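Local coordinates for protein ribokinase, putative (Burkholderia thailandensis, PDB 3B1N) that probably acts as a nucleoside kinase of the ribokinase family, passing phosphate from a nucleoside triphosphate to the ribose of substrates such as inosine, at residues C6-Y11 and G47-N52; A10-M15 and A101-T106; R93-T98 and P119-Q124; T249-A254 and A281-H286. One frame throughout, in Å; residues are numbered along the deposited sequence. Where two conformers were deposited one is given.

Interaction 1: residues C6-Y11 and G47-N52; sequences CGSIAY and GGCAGN. With MZR (5-hydroxy-1-(beta-D-ribofuranosyl)-1H-imidazole-4-carboxamide), chain F.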
loop_
_atom_site.group_PDB
_atom_site.type_symbol
_atom_site.label_atom_id
_atom_site.label_comp_id
_atom_site.label_asym_id
_atom_site.label_seq_id
_atom_site.Cartn_x
_atom_site.Cartn_y
_atom_site.Cartn_z
ATOM N N CYS B 6 21.521 12.719 6.209
ATOM C CA CYS B 6 20.404 12.979 7.137
ATOM C C CYS B 6 19.119 12.453 6.542
ATOM O O CYS B 6 18.763 12.773 5.406
ATOM C CB CYS B 6 20.239 14.463 7.328
ATOM S SG CYS B 6 21.683 15.301 7.997
ATOM N N GLY B 7 18.435 11.585 7.260
ATOM C CA GLY B 7 17.171 11.085 6.710
ATOM C C GLY B 7 16.668 9.967 7.586
ATOM O O GLY B 7 17.240 9.636 8.619
ATOM N N SER B 8 15.552 9.385 7.164
ATOM C CA SER B 8 14.946 8.298 7.940
ATOM C C SER B 8 15.824 7.061 8.020
ATOM O O SER B 8 16.587 6.740 7.086
ATOM C CB SER B 8 13.600 7.922 7.347
ATOM O OG SER B 8 13.751 7.510 5.996
ATOM N N ILE B 9 15.670 6.308 9.112
ATOM C CA ILE B 9 16.298 4.993 9.257
ATOM C C ILE B 9 15.142 4.086 9.665
ATOM O O ILE B 9 14.489 4.370 10.680
ATOM C CB ILE B 9 17.396 4.976 10.355
ATOM C CG1 ILE B 9 18.446 6.069 10.071
ATOM C CG2 ILE B 9 18.071 3.594 10.297
ATOM C CD1 ILE B 9 19.471 6.232 11.216
ATOM N N ALA B 10 14.827 3.093 8.835
ATOM C CA ALA B 10 13.513 2.407 8.974
ATOM C C ALA B 10 13.602 0.982 8.580
ATOM O O ALA B 10 14.520 0.565 7.865
ATOM C CB ALA B 10 12.447 3.161 8.099
ATOM N N TYR B 11 12.625 0.196 9.061
ATOM C CA TYR B 11 12.430 -1.157 8.556
ATOM C C TYR B 11 11.295 -1.136 7.551
ATOM O O TYR B 11 10.230 -0.585 7.823
ATOM C CB TYR B 11 12.045 -2.064 9.744
ATOM C CG TYR B 11 13.187 -2.263 10.700
ATOM C CD1 TYR B 11 14.364 -2.894 10.297
ATOM C CD2 TYR B 11 13.131 -1.755 11.992
ATOM C CE1 TYR B 11 15.416 -3.078 11.181
ATOM C CE2 TYR B 11 14.189 -1.916 12.894
ATOM C CZ TYR B 11 15.325 -2.586 12.482
ATOM O OH TYR B 11 16.374 -2.789 13.349
ATOM N N GLY B 47 16.002 -0.315 5.671
ATOM C CA GLY B 47 15.550 0.752 4.807
ATOM C C GLY B 47 15.662 2.091 5.484
ATOM O O GLY B 47 16.519 2.288 6.346
ATOM N N GLY B 48 14.831 3.016 5.042
ATOM C CA GLY B 48 14.938 4.429 5.418
ATOM C C GLY B 48 15.916 5.098 4.473
ATOM O O GLY B 48 16.922 4.496 4.017
ATOM N N CYS B 49 15.620 6.333 4.137
ATOM C CA CYS B 49 16.406 7.043 3.130
ATOM C C CYS B 49 17.868 7.214 3.528
ATOM O O CYS B 49 18.760 7.034 2.702
ATOM C CB CYS B 49 15.741 8.390 2.861
ATOM S SG CYS B 49 14.049 8.126 2.097
ATOM N N ALA B 50 18.119 7.524 4.804
ATOM C CA ALA B 50 19.527 7.668 5.219
ATOM C C ALA B 50 20.230 6.339 5.188
ATOM O O ALA B 50 21.408 6.285 4.811
ATOM C CB ALA B 50 19.658 8.296 6.606
ATOM N N GLY B 51 19.567 5.270 5.599
ATOM C CA GLY B 51 20.218 3.953 5.586
ATOM C C GLY B 51 20.545 3.610 4.120
ATOM O O GLY B 51 21.654 3.109 3.823
ATOM N N ASN B 52 19.572 3.811 3.236
ATOM C CA ASN B 52 19.770 3.418 1.824
ATOM C C ASN B 52 20.874 4.209 1.145
ATOM O O ASN B 52 21.710 3.642 0.440
ATOM C CB ASN B 52 18.458 3.649 1.065
ATOM C CG ASN B 52 17.298 2.786 1.598
ATOM O OD1 ASN B 52 17.469 1.782 2.290
ATOM N ND2 ASN B 52 16.093 3.174 1.173
HETATM N N1 MZR F . 9.576 9.816 5.473
HETATM O O3 MZR F . 11.493 7.911 4.778
HETATM C C4 MZR F . 10.369 7.389 4.103
HETATM C C5 MZR F . 9.046 7.970 4.090
HETATM C C6 MZR F . 8.632 9.186 4.795
HETATM O O6 MZR F . 7.425 9.492 4.689
HETATM N N7 MZR F . 8.336 7.107 3.313
HETATM C C8 MZR F . 9.162 6.119 2.899
HETATM N N9 MZR F . 10.428 6.278 3.383
HETATM C "C1'" MZR F . 11.599 5.431 3.102
HETATM C "C2'" MZR F . 11.424 3.928 3.228
HETATM O "O2'" MZR F . 11.823 3.587 4.551
HETATM C "C3'" MZR F . 12.318 3.394 2.080
HETATM O "O3'" MZR F . 13.417 2.563 2.460
HETATM C "C4'" MZR F . 12.806 4.628 1.368
HETATM O "O4'" MZR F . 11.849 5.613 1.712
HETATM C "C5'" MZR F . 12.843 4.424 -0.128
HETATM O "O5'" MZR F . 13.357 5.658 -0.696
#
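G48 lies so close against the backbone of S8, I9 and A10 that its bare CA, 4.1 Å from I9 CA, leaves no room for a side chain, and its positive phi (86°) is one that glycine adopts readily. Just before it, A10 and G47 form an antiparallel hydrogen-bonded pair of uneven geometry. G47 N meets A10 O at 2.8 Å, nearly along the C=O axis, whereas A10 N stands above the carbonyl plane of G47 O. From G48, the N-cap, the chain turns into helix 49-59, whose first turn is tied to the loop at S8. S8 OG, held between its own backbone N and carbonyl carbon (chi1 59°), accepts from C49 N at 2.9 Å. Mizoribine O3 and S8 OG share a hydrogen bond of 2.6 Å. A50 N binds S8 O in the carbonyl plane, while A50 CB approaches G7 O at 3.4 Å. On the sugar, O3' is gripped by two donors of this contact, G48 N and N52 ND2, each at 3.0 Å; G48 N also makes a weak bond to O2'. N52 ND2 has a second acceptor in D253 OD2, and N52 OD1 is held by Q290. This Gly-Gly turn leading into a helix, with an Asn one turn on, is the N-terminal signature of PfkB-type kinases and forms part of their ribose pocket.

Interaction 2: residues A10-M15 and A101-T106; sequences AYDNIM and AQAMIT. With MZR (5-hydroxy-1-(beta-D-ribofuranosyl)-1H-imidazole-4-carboxamide), chain F.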
loop_
_atom_site.group_PDB
_atom_site.type_symbol
_atom_site.label_atom_id
_atom_site.label_comp_id
_atom_site.label_asym_id
_atom_site.label_seq_id
_atom_site.Cartn_x
_atom_site.Cartn_y
_atom_site.Cartn_z
ATOM N N ALA B 10 14.827 3.093 8.835
ATOM C CA ALA B 10 13.513 2.407 8.974
ATOM C C ALA B 10 13.602 0.982 8.580
ATOM O O ALA B 10 14.520 0.565 7.865
ATOM C CB ALA B 10 12.447 3.161 8.099
ATOM N N TYR B 11 12.625 0.196 9.061
ATOM C CA TYR B 11 12.430 -1.157 8.556
ATOM C C TYR B 11 11.295 -1.136 7.551
ATOM O O TYR B 11 10.230 -0.585 7.823
ATOM C CB TYR B 11 12.045 -2.064 9.744
ATOM C CG TYR B 11 13.187 -2.263 10.700
ATOM C CD1 TYR B 11 14.364 -2.894 10.297
ATOM C CD2 TYR B 11 13.131 -1.755 11.992
ATOM C CE1 TYR B 11 15.416 -3.078 11.181
ATOM C CE2 TYR B 11 14.189 -1.916 12.894
ATOM C CZ TYR B 11 15.325 -2.586 12.482
ATOM O OH TYR B 11 16.374 -2.789 13.349
ATOM N N ASP B 12 11.559 -1.748 6.397
ATOM C CA ASP B 12 10.627 -1.731 5.281
ATOM C C ASP B 12 9.911 -3.060 5.110
ATOM O O ASP B 12 10.564 -4.104 5.131
ATOM C CB ASP B 12 11.355 -1.420 3.961
ATOM C CG ASP B 12 11.864 -0.010 3.880
ATOM O OD1 ASP B 12 11.467 0.862 4.660
ATOM O OD2 ASP B 12 12.616 0.234 2.931
ATOM N N ASN B 13 8.594 -3.012 4.918
ATOM C CA ASN B 13 7.828 -4.206 4.489
ATOM C C ASN B 13 7.329 -3.880 3.115
ATOM O O ASN B 13 6.503 -2.989 2.965
ATOM C CB ASN B 13 6.703 -4.505 5.483
ATOM C CG ASN B 13 7.264 -5.157 6.777
ATOM O OD1 ASN B 13 7.340 -4.533 7.806
ATOM N ND2 ASN B 13 7.718 -6.407 6.666
ATOM N N ILE B 14 7.935 -4.553 2.133
ATOM C CA ILE B 14 7.703 -4.220 0.731
ATOM C C ILE B 14 6.805 -5.279 0.085
ATOM O O ILE B 14 7.114 -6.500 0.090
ATOM C CB ILE B 14 9.016 -4.127 -0.008
ATOM C CG1 ILE B 14 9.850 -2.969 0.596
ATOM C CG2 ILE B 14 8.753 -3.854 -1.522
ATOM C CD1 ILE B 14 11.323 -3.061 0.262
ATOM N N MET B 15 5.730 -4.766 -0.491
ATOM C CA MET B 15 4.747 -5.617 -1.140
ATOM C C MET B 15 4.753 -5.244 -2.602
ATOM O O MET B 15 4.312 -4.145 -2.976
ATOM C CB MET B 15 3.408 -5.332 -0.487
ATOM C CG MET B 15 3.347 -5.912 0.968
ATOM S SD MET B 15 2.192 -5.021 2.008
ATOM C CE MET B 15 3.197 -3.573 2.471
ATOM N N ALA B 101 11.121 3.517 13.088
ATOM C CA ALA B 101 10.245 3.747 11.919
ATOM C C ALA B 101 9.995 2.472 11.138
ATOM O O ALA B 101 10.874 1.642 10.975
ATOM C CB ALA B 101 10.849 4.810 10.988
ATOM N N GLN B 102 8.769 2.339 10.619
ATOM C CA GLN B 102 8.373 1.176 9.833
ATOM C C GLN B 102 7.586 1.658 8.623
ATOM O O GLN B 102 6.649 2.432 8.748
ATOM C CB GLN B 102 7.535 0.204 10.707
ATOM C CG GLN B 102 6.822 -0.836 9.898
ATOM C CD GLN B 102 7.710 -1.990 9.520
ATOM O OE1 GLN B 102 8.251 -2.687 10.398
ATOM N NE2 GLN B 102 7.827 -2.246 8.203
ATOM N N ALA B 103 8.016 1.232 7.444
ATOM C CA ALA B 103 7.305 1.609 6.208
ATOM C C ALA B 103 6.650 0.388 5.633
ATOM O O ALA B 103 7.266 -0.665 5.520
ATOM C CB ALA B 103 8.321 2.170 5.176
ATOM N N MET B 104 5.365 0.521 5.301
ATOM C CA MET B 104 4.657 -0.542 4.596
ATOM C C MET B 104 4.486 -0.016 3.175
ATOM O O MET B 104 3.769 0.942 2.950
ATOM C CB MET B 104 3.295 -0.820 5.282
ATOM C CG MET B 104 3.375 -1.177 6.766
ATOM S SD MET B 104 3.889 -2.897 6.983
ATOM C CE MET B 104 2.598 -3.797 6.139
ATOM N N ILE B 105 5.255 -0.576 2.252
ATOM C CA ILE B 105 5.385 -0.036 0.898
ATOM C C ILE B 105 4.753 -0.964 -0.142
ATOM O O ILE B 105 5.151 -2.106 -0.251
ATOM C CB ILE B 105 6.913 0.091 0.584
ATOM C CG1 ILE B 105 7.602 0.919 1.664
ATOM C CG2 ILE B 105 7.162 0.653 -0.870
ATOM C CD1 ILE B 105 9.184 0.970 1.487
ATOM N N THR B 106 3.774 -0.435 -0.890
ATOM C CA THR B 106 3.263 -1.201 -2.033
ATOM C C THR B 106 3.777 -0.658 -3.339
ATOM O O THR B 106 3.603 0.534 -3.612
ATOM C CB THR B 106 1.785 -1.312 -2.029
ATOM O OG1 THR B 106 1.378 -1.853 -0.778
ATOM C CG2 THR B 106 1.393 -2.207 -3.245
HETATM N N1 MZR F . 9.576 9.816 5.473
HETATM O O3 MZR F . 11.493 7.911 4.778
HETATM C C4 MZR F . 10.369 7.389 4.103
HETATM C C5 MZR F . 9.046 7.970 4.090
HETATM C C6 MZR F . 8.632 9.186 4.795
HETATM O O6 MZR F . 7.425 9.492 4.689
HETATM N N7 MZR F . 8.336 7.107 3.313
HETATM C C8 MZR F . 9.162 6.119 2.899
HETATM N N9 MZR F . 10.428 6.278 3.383
HETATM C "C1'" MZR F . 11.599 5.431 3.102
HETATM C "C2'" MZR F . 11.424 3.928 3.228
HETATM O "O2'" MZR F . 11.823 3.587 4.551
HETATM C "C3'" MZR F . 12.318 3.394 2.080
HETATM O "O3'" MZR F . 13.417 2.563 2.460
HETATM C "C4'" MZR F . 12.806 4.628 1.368
HETATM O "O4'" MZR F . 11.849 5.613 1.712
HETATM C "C5'" MZR F . 12.843 4.424 -0.128
HETATM O "O5'" MZR F . 13.357 5.658 -0.696
#
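D12 and A103 sit side by side facing the ribose of mizoribine, D12 OD1 3.4 Å from A103 CB. The carboxylate takes the two neighbouring hydroxyls O2' and O3', one per oxygen: O2' donates to OD1 at 2.8 Å and O3' to OD2 at 2.5 Å. With CG anti to the carbonyl carbon (chi1 -69°), the group also rests on I105, whose CD1 is 3.7 Å from D12 CG. Behind this shell, strands 10-16 and 101-107 run parallel, and their backbone bonds from Y11 N to A101 O through M15 N to I105 O hold D12 in line with A103. The other side of the sheet carries N13, M104 and M15. Here M15 and T106 also pack against the second subunit, on its A116 and I114, while Q102 OE1 is bound by R44. Paired acceptors facing neighbouring hydroxyls imply recognition of a ribose cis-diol.

Interaction 3: residues R93-T98 and P119-Q124; sequences RVLPDT and PGAMMQ
L95 CD1 meets Q124 on its aliphatic stem, 3.5 Å from CG and little farther from CB, while the flat amide of Q124 lies beyond the touching atoms. The two side chains cross at about a right angle. The flat group that does take part is the peptide joining G120 to A121, where T98 CG2 stands over A121 N at 3.7 Å. Both methyls converge on A121, whose CB is 3.8 Å from L95 CD1 and 3.8 Å from T98 CG2; the leucine methyl also comes beside A121 O. T98 CG2 is anti to its backbone N, while OG1 (chi1 -61°) turns back into the type II turn L95-T98 and donates to P96 O at 2.9 Å, above that carbonyl plane. The hydroxyl donates within its own turn, and the methyl faces across. On the partner side, successive backbone bonds from M122 N to P119 O through Q124 N to A121 O wind the chain into a short 3-10 turn, and A121 O is further bound by T69 OG1. That turn carries M122 in the other direction, onto S8 and the bound mizoribine. With no hydrogen bond across and 167 Å² buried, the end of strand 88-95 and this loop meet through a few methyl and methylene groups, a small apolar contact near the surface that leaves polar ends to other partners.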
loop_
_atom_site.group_PDB
_atom_site.type_symbol
_atom_site.label_atom_id
_atom_site.label_comp_id
_atom_site.label_asym_id
_atom_site.label_seq_id
_atom_site.Cartn_x
_atom_site.Cartn_y
_atom_site.Cartn_z
ATOM N N ARG B 93 21.108 8.096 16.760
ATOM C CA ARG B 93 20.664 8.186 18.156
ATOM C C ARG B 93 19.555 7.173 18.390
ATOM O O ARG B 93 18.636 7.080 17.583
ATOM C CB ARG B 93 20.219 9.606 18.514
ATOM C CG ARG B 93 19.609 9.681 19.904
ATOM C CD ARG B 93 20.080 10.832 20.742
ATOM N NE ARG B 93 19.190 11.038 21.887
ATOM C CZ ARG B 93 18.966 12.240 22.411
ATOM N NH1 ARG B 93 18.138 12.392 23.456
ATOM N NH2 ARG B 93 19.593 13.280 21.866
ATOM N N VAL B 94 19.672 6.418 19.454
ATOM C CA VAL B 94 18.689 5.393 19.800
ATOM C C VAL B 94 17.799 5.862 20.956
ATOM O O VAL B 94 18.306 6.154 22.047
ATOM C CB VAL B 94 19.387 4.097 20.180
ATOM C CG1 VAL B 94 18.352 3.035 20.577
ATOM C CG2 VAL B 94 20.206 3.591 18.983
ATOM N N LEU B 95 16.485 5.905 20.745
ATOM C CA LEU B 95 15.573 6.400 21.805
ATOM C C LEU B 95 15.003 5.277 22.634
ATOM O O LEU B 95 14.482 4.285 22.117
ATOM C CB LEU B 95 14.410 7.162 21.187
ATOM C CG LEU B 95 14.746 8.189 20.125
ATOM C CD1 LEU B 95 13.437 8.819 19.576
ATOM C CD2 LEU B 95 15.695 9.232 20.688
ATOM N N PRO B 96 15.060 5.405 23.973
ATOM C CA PRO B 96 14.609 4.300 24.823
ATOM C C PRO B 96 13.134 4.046 24.718
ATOM O O PRO B 96 12.359 4.962 24.439
ATOM C CB PRO B 96 14.941 4.782 26.269
ATOM C CG PRO B 96 15.940 5.785 26.082
ATOM C CD PRO B 96 15.796 6.430 24.723
ATOM N N ASP B 97 12.769 2.767 24.865
ATOM C CA ASP B 97 11.350 2.372 24.965
ATOM C C ASP B 97 10.497 2.855 23.790
ATOM O O ASP B 97 9.291 3.186 23.922
ATOM C CB ASP B 97 10.751 2.847 26.321
ATOM C CG ASP B 97 9.407 2.217 26.609
ATOM O OD1 ASP B 97 8.459 2.951 27.017
ATOM O OD2 ASP B 97 9.291 0.993 26.397
ATOM N N THR B 98 11.120 2.872 22.612
ATOM C CA THR B 98 10.478 3.403 21.391
ATOM C C THR B 98 10.715 2.404 20.255
ATOM O O THR B 98 11.765 1.733 20.246
ATOM C CB THR B 98 11.106 4.790 21.023
ATOM O OG1 THR B 98 10.872 5.696 22.093
ATOM C CG2 THR B 98 10.504 5.412 19.785
ATOM N N PRO B 119 6.037 6.541 11.881
ATOM C CA PRO B 119 7.294 7.220 12.154
ATOM C C PRO B 119 8.048 6.669 13.330
ATOM O O PRO B 119 9.273 6.604 13.242
ATOM C CB PRO B 119 6.917 8.694 12.351
ATOM C CG PRO B 119 5.442 8.664 12.560
ATOM C CD PRO B 119 4.892 7.471 11.902
ATOM N N GLY B 120 7.383 6.301 14.429
ATOM C CA GLY B 120 8.131 5.860 15.593
ATOM C C GLY B 120 9.208 6.885 15.951
ATOM O O GLY B 120 8.976 8.109 15.995
ATOM N N ALA B 121 10.409 6.373 16.166
ATOM C CA ALA B 121 11.547 7.190 16.589
ATOM C C ALA B 121 11.886 8.312 15.610
ATOM O O ALA B 121 12.467 9.324 16.005
ATOM C CB ALA B 121 12.751 6.306 16.812
ATOM N N MET B 122 11.516 8.175 14.341
ATOM C CA MET B 122 11.734 9.244 13.412
ATOM C C MET B 122 11.077 10.574 13.784
ATOM O O MET B 122 11.566 11.646 13.405
ATOM C CB MET B 122 11.327 8.790 11.988
ATOM C CG MET B 122 11.717 9.829 10.895
ATOM S SD MET B 122 10.995 9.481 9.267
ATOM C CE MET B 122 9.365 10.209 9.415
ATOM N N MET B 123 10.002 10.500 14.581
ATOM C CA MET B 123 9.290 11.722 15.009
ATOM C C MET B 123 10.213 12.652 15.785
ATOM O O MET B 123 9.967 13.865 15.840
ATOM C CB MET B 123 8.084 11.390 15.882
ATOM C CG MET B 123 7.032 10.646 15.209
ATOM S SD MET B 123 5.473 10.736 16.167
ATOM C CE MET B 123 5.966 11.650 17.649
ATOM N N GLN B 124 11.271 12.090 16.381
ATOM C CA GLN B 124 12.217 12.888 17.214
ATOM C C GLN B 124 13.531 13.170 16.488
ATOM O O GLN B 124 14.517 13.491 17.142
ATOM C CB GLN B 124 12.550 12.188 18.548
ATOM C CG GLN B 124 11.338 11.565 19.267
ATOM C CD GLN B 124 10.239 12.550 19.501
ATOM O OE1 GLN B 124 10.479 13.735 19.676
ATOM N NE2 GLN B 124 8.984 12.060 19.492
#

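Interaction 4: residues T249-A254 and A281-H286; sequences TGCGDA and ALKIAH. With ADP (adenosine-5'-diphosphate), chain G; MZR (5-hydroxy-1-(beta-D-ribofuranosyl)-1H-imidazole-4-carboxamide), chain F.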
loop_
_atom_site.group_PDB
_atom_site.type_symbol
_atom_site.label_atom_id
_atom_site.label_comp_id
_atom_site.label_asym_id
_atom_site.label_seq_id
_atom_site.Cartn_x
_atom_site.Cartn_y
_atom_site.Cartn_z
ATOM N N THR B 249 12.104 -0.266 -5.097
ATOM C CA THR B 249 12.174 0.486 -3.858
ATOM C C THR B 249 13.634 0.797 -3.508
ATOM O O THR B 249 14.438 -0.106 -3.361
ATOM C CB THR B 249 11.632 -0.329 -2.663
ATOM O OG1 THR B 249 10.321 -0.734 -2.997
ATOM C CG2 THR B 249 11.547 0.542 -1.406
ATOM N N GLY B 250 13.926 2.107 -3.431
ATOM C CA GLY B 250 15.255 2.549 -3.033
ATOM C C GLY B 250 16.093 2.885 -4.248
ATOM O O GLY B 250 17.259 3.187 -4.076
ATOM N N CYS B 251 15.548 2.794 -5.466
ATOM C CA CYS B 251 16.425 3.135 -6.646
ATOM C C CYS B 251 16.924 4.566 -6.583
ATOM O O CYS B 251 18.135 4.800 -6.843
ATOM C CB CYS B 251 15.681 2.967 -7.947
ATOM S SG CYS B 251 15.569 1.248 -8.495
ATOM N N GLY B 252 16.060 5.520 -6.185
ATOM C CA GLY B 252 16.485 6.917 -6.101
ATOM C C GLY B 252 17.565 7.061 -5.012
ATOM O O GLY B 252 18.479 7.882 -5.145
ATOM N N ASP B 253 17.457 6.323 -3.915
ATOM C CA ASP B 253 18.458 6.440 -2.856
ATOM C C ASP B 253 19.809 5.885 -3.300
ATOM O O ASP B 253 20.871 6.456 -2.954
ATOM C CB ASP B 253 17.951 5.695 -1.620
ATOM C CG ASP B 253 16.819 6.437 -0.920
ATOM O OD1 ASP B 253 16.661 7.652 -1.116
ATOM O OD2 ASP B 253 16.052 5.784 -0.202
ATOM N N ALA B 254 19.789 4.773 -4.043
ATOM C CA ALA B 254 21.042 4.216 -4.578
ATOM C C ALA B 254 21.670 5.272 -5.499
ATOM O O ALA B 254 22.894 5.518 -5.460
ATOM C CB ALA B 254 20.782 2.902 -5.325
ATOM N N ALA B 281 20.440 1.005 -11.276
ATOM C CA ALA B 281 20.261 -0.291 -12.002
ATOM C C ALA B 281 20.748 -1.486 -11.269
ATOM O O ALA B 281 20.157 -2.579 -11.397
ATOM C CB ALA B 281 20.926 -0.206 -13.394
ATOM N N LEU B 282 21.827 -1.361 -10.503
ATOM C CA LEU B 282 22.298 -2.527 -9.747
ATOM C C LEU B 282 21.336 -2.856 -8.615
ATOM O O LEU B 282 21.078 -4.009 -8.296
ATOM C CB LEU B 282 23.691 -2.282 -9.180
ATOM C CG LEU B 282 24.717 -1.958 -10.258
ATOM C CD1 LEU B 282 26.010 -1.524 -9.608
ATOM C CD2 LEU B 282 24.940 -3.269 -11.073
ATOM N N LYS B 283 20.757 -1.810 -8.035
ATOM C CA LYS B 283 19.793 -1.979 -6.956
ATOM C C LYS B 283 18.528 -2.704 -7.407
ATOM O O LYS B 283 18.041 -3.577 -6.686
ATOM C CB LYS B 283 19.450 -0.615 -6.301
ATOM C CG LYS B 283 18.756 -0.801 -4.939
ATOM C CD LYS B 283 17.405 -0.206 -4.821
ATOM C CE LYS B 283 16.381 -1.031 -5.601
ATOM N NZ LYS B 283 15.968 -2.333 -4.924
ATOM N N ILE B 284 17.997 -2.354 -8.569
ATOM C CA ILE B 284 16.643 -2.857 -8.951
ATOM C C ILE B 284 16.640 -4.359 -9.229
ATOM O O ILE B 284 15.564 -4.986 -9.201
ATOM C CB ILE B 284 16.080 -2.029 -10.116
ATOM C CG1 ILE B 284 14.533 -2.178 -10.192
ATOM C CG2 ILE B 284 16.788 -2.444 -11.446
ATOM C CD1 ILE B 284 13.927 -1.178 -11.183
ATOM N N ALA B 285 17.836 -4.922 -9.387
ATOM C CA ALA B 285 17.980 -6.357 -9.650
ATOM C C ALA B 285 17.805 -7.247 -8.410
ATOM O O ALA B 285 17.911 -8.489 -8.506
ATOM C CB ALA B 285 19.308 -6.647 -10.352
ATOM N N HIS B 286 17.536 -6.637 -7.243
ATOM C CA HIS B 286 17.426 -7.396 -6.011
ATOM C C HIS B 286 16.306 -6.828 -5.155
ATOM O O HIS B 286 15.947 -5.653 -5.281
ATOM C CB HIS B 286 18.757 -7.410 -5.242
ATOM C CG HIS B 286 19.903 -7.895 -6.058
ATOM N ND1 HIS B 286 20.268 -9.227 -6.116
ATOM C CD2 HIS B 286 20.722 -7.233 -6.913
ATOM C CE1 HIS B 286 21.275 -9.356 -6.968
ATOM N NE2 HIS B 286 21.586 -8.158 -7.445
HETATM P PB ADP G . 12.794 6.939 -7.010
HETATM O O1B ADP G . 11.333 7.168 -7.365
HETATM O O2B ADP G . 13.306 8.100 -6.213
HETATM O O3B ADP G . 13.247 5.648 -6.424
HETATM P PA ADP G . 13.459 6.592 -9.914
HETATM O O1A ADP G . 12.334 5.557 -10.063
HETATM O O2A ADP G . 13.431 7.838 -10.746
HETATM O O3A ADP G . 13.616 7.134 -8.438
HETATM O "O5'" ADP G . 14.728 5.712 -10.158
HETATM C "C5'" ADP G . 15.991 6.336 -9.896
HETATM C "C4'" ADP G . 17.087 5.894 -10.854
HETATM O "O4'" ADP G . 17.273 4.467 -10.734
HETATM C "C3'" ADP G . 16.763 6.143 -12.347
HETATM O "O3'" ADP G . 17.061 7.495 -12.728
HETATM C "C2'" ADP G . 17.571 5.048 -12.995
HETATM O "O2'" ADP G . 18.943 5.472 -13.143
HETATM C "C1'" ADP G . 17.524 3.906 -12.018
HETATM N N9 ADP G . 16.369 3.028 -12.350
HETATM C C8 ADP G . 15.079 3.070 -11.885
HETATM N N7 ADP G . 14.327 2.101 -12.502
HETATM C C5 ADP G . 15.108 1.514 -13.396
HETATM C C6 ADP G . 14.930 0.459 -14.391
HETATM N N6 ADP G . 13.700 -0.119 -14.494
HETATM N N1 ADP G . 15.963 0.111 -15.137
HETATM C C2 ADP G . 17.178 0.697 -15.022
HETATM N N3 ADP G . 17.413 1.654 -14.115
HETATM C C4 ADP G . 16.444 2.107 -13.321
HETATM N N1 MZR F . 9.576 9.816 5.473
HETATM O O3 MZR F . 11.493 7.911 4.778
HETATM C C4 MZR F . 10.369 7.389 4.103
HETATM C C5 MZR F . 9.046 7.970 4.090
HETATM C C6 MZR F . 8.632 9.186 4.795
HETATM O O6 MZR F . 7.425 9.492 4.689
HETATM N N7 MZR F . 8.336 7.107 3.313
HETATM C C8 MZR F . 9.162 6.119 2.899
HETATM N N9 MZR F . 10.428 6.278 3.383
HETATM C "C1'" MZR F . 11.599 5.431 3.102
HETATM C "C2'" MZR F . 11.424 3.928 3.228
HETATM O "O2'" MZR F . 11.823 3.587 4.551
HETATM C "C3'" MZR F . 12.318 3.394 2.080
HETATM O "O3'" MZR F . 13.417 2.563 2.460
HETATM C "C4'" MZR F . 12.806 4.628 1.368
HETATM O "O4'" MZR F . 11.849 5.613 1.712
HETATM C "C5'" MZR F . 12.843 4.424 -0.128
HETATM O "O5'" MZR F . 13.357 5.658 -0.696
#
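K283 folds its side chain back over the loop before helix 251-264, laying CD 3.4 Å from G250 C. CG leaves anti to the backbone N, chi2 at -121° departs from a staggered value, and further bends at chi3 and chi4 curl the chain toward T249. NZ makes weak bonds to T249 O (3.1 Å) and H286 O, and hydrogen bonds to the carbonyls of D247 and G288, so several backbone oxygens surround one buried ammonium group. Farther into helix 251-264, A254 CB meets K283 CB at 3.9 Å. C251 SG, anti to its carbonyl carbon (chi1 -79°), touches both K283 CE and I284 CB, 3.7 Å from the latter, while C251 CB faces the ADP ribose. I284 has CG1 anti to the backbone N (chi1 -160°); beyond it CD1 comes within 3.5 Å of ADP N6. At the helix's first turn G252 N donates to ADP O3B at 2.8 Å, and D253 OD2 accepts the mizoribine 5'-hydroxyl, O5', at 2.7 Å. A glycine-rich loop capping a helix, with a backbone N-H at the phosphate and an Asp at the acceptor hydroxyl, is the GxGD anion-hole motif of the ribokinase fold.

Overall arrangement
From the N terminus, residues 6-15 open two contacts: interaction 1 closes first, at 47-52, and interaction 2 later, at 101-106, completing a longer loop from the same stretch. Interaction 3 starts at 93-98, before interaction 2 closes, and ends at 119-124, so these two cross. Interaction 4 follows in series. Interactions 1 and 2 build neighbouring strands of the four-stranded sheet; interaction 3 joins the loop after that sheet to edge strand 88-95 of the nine-stranded core; interaction 4 joins the start of helix 251-264 to the end of helix 269-284 beside ADP. Interaction 1 touches interactions 3 and 4; A101 touches P119 and I105 meets T249, whereas interactions 3 and 4 stay about 11 Å apart at their nearest atoms.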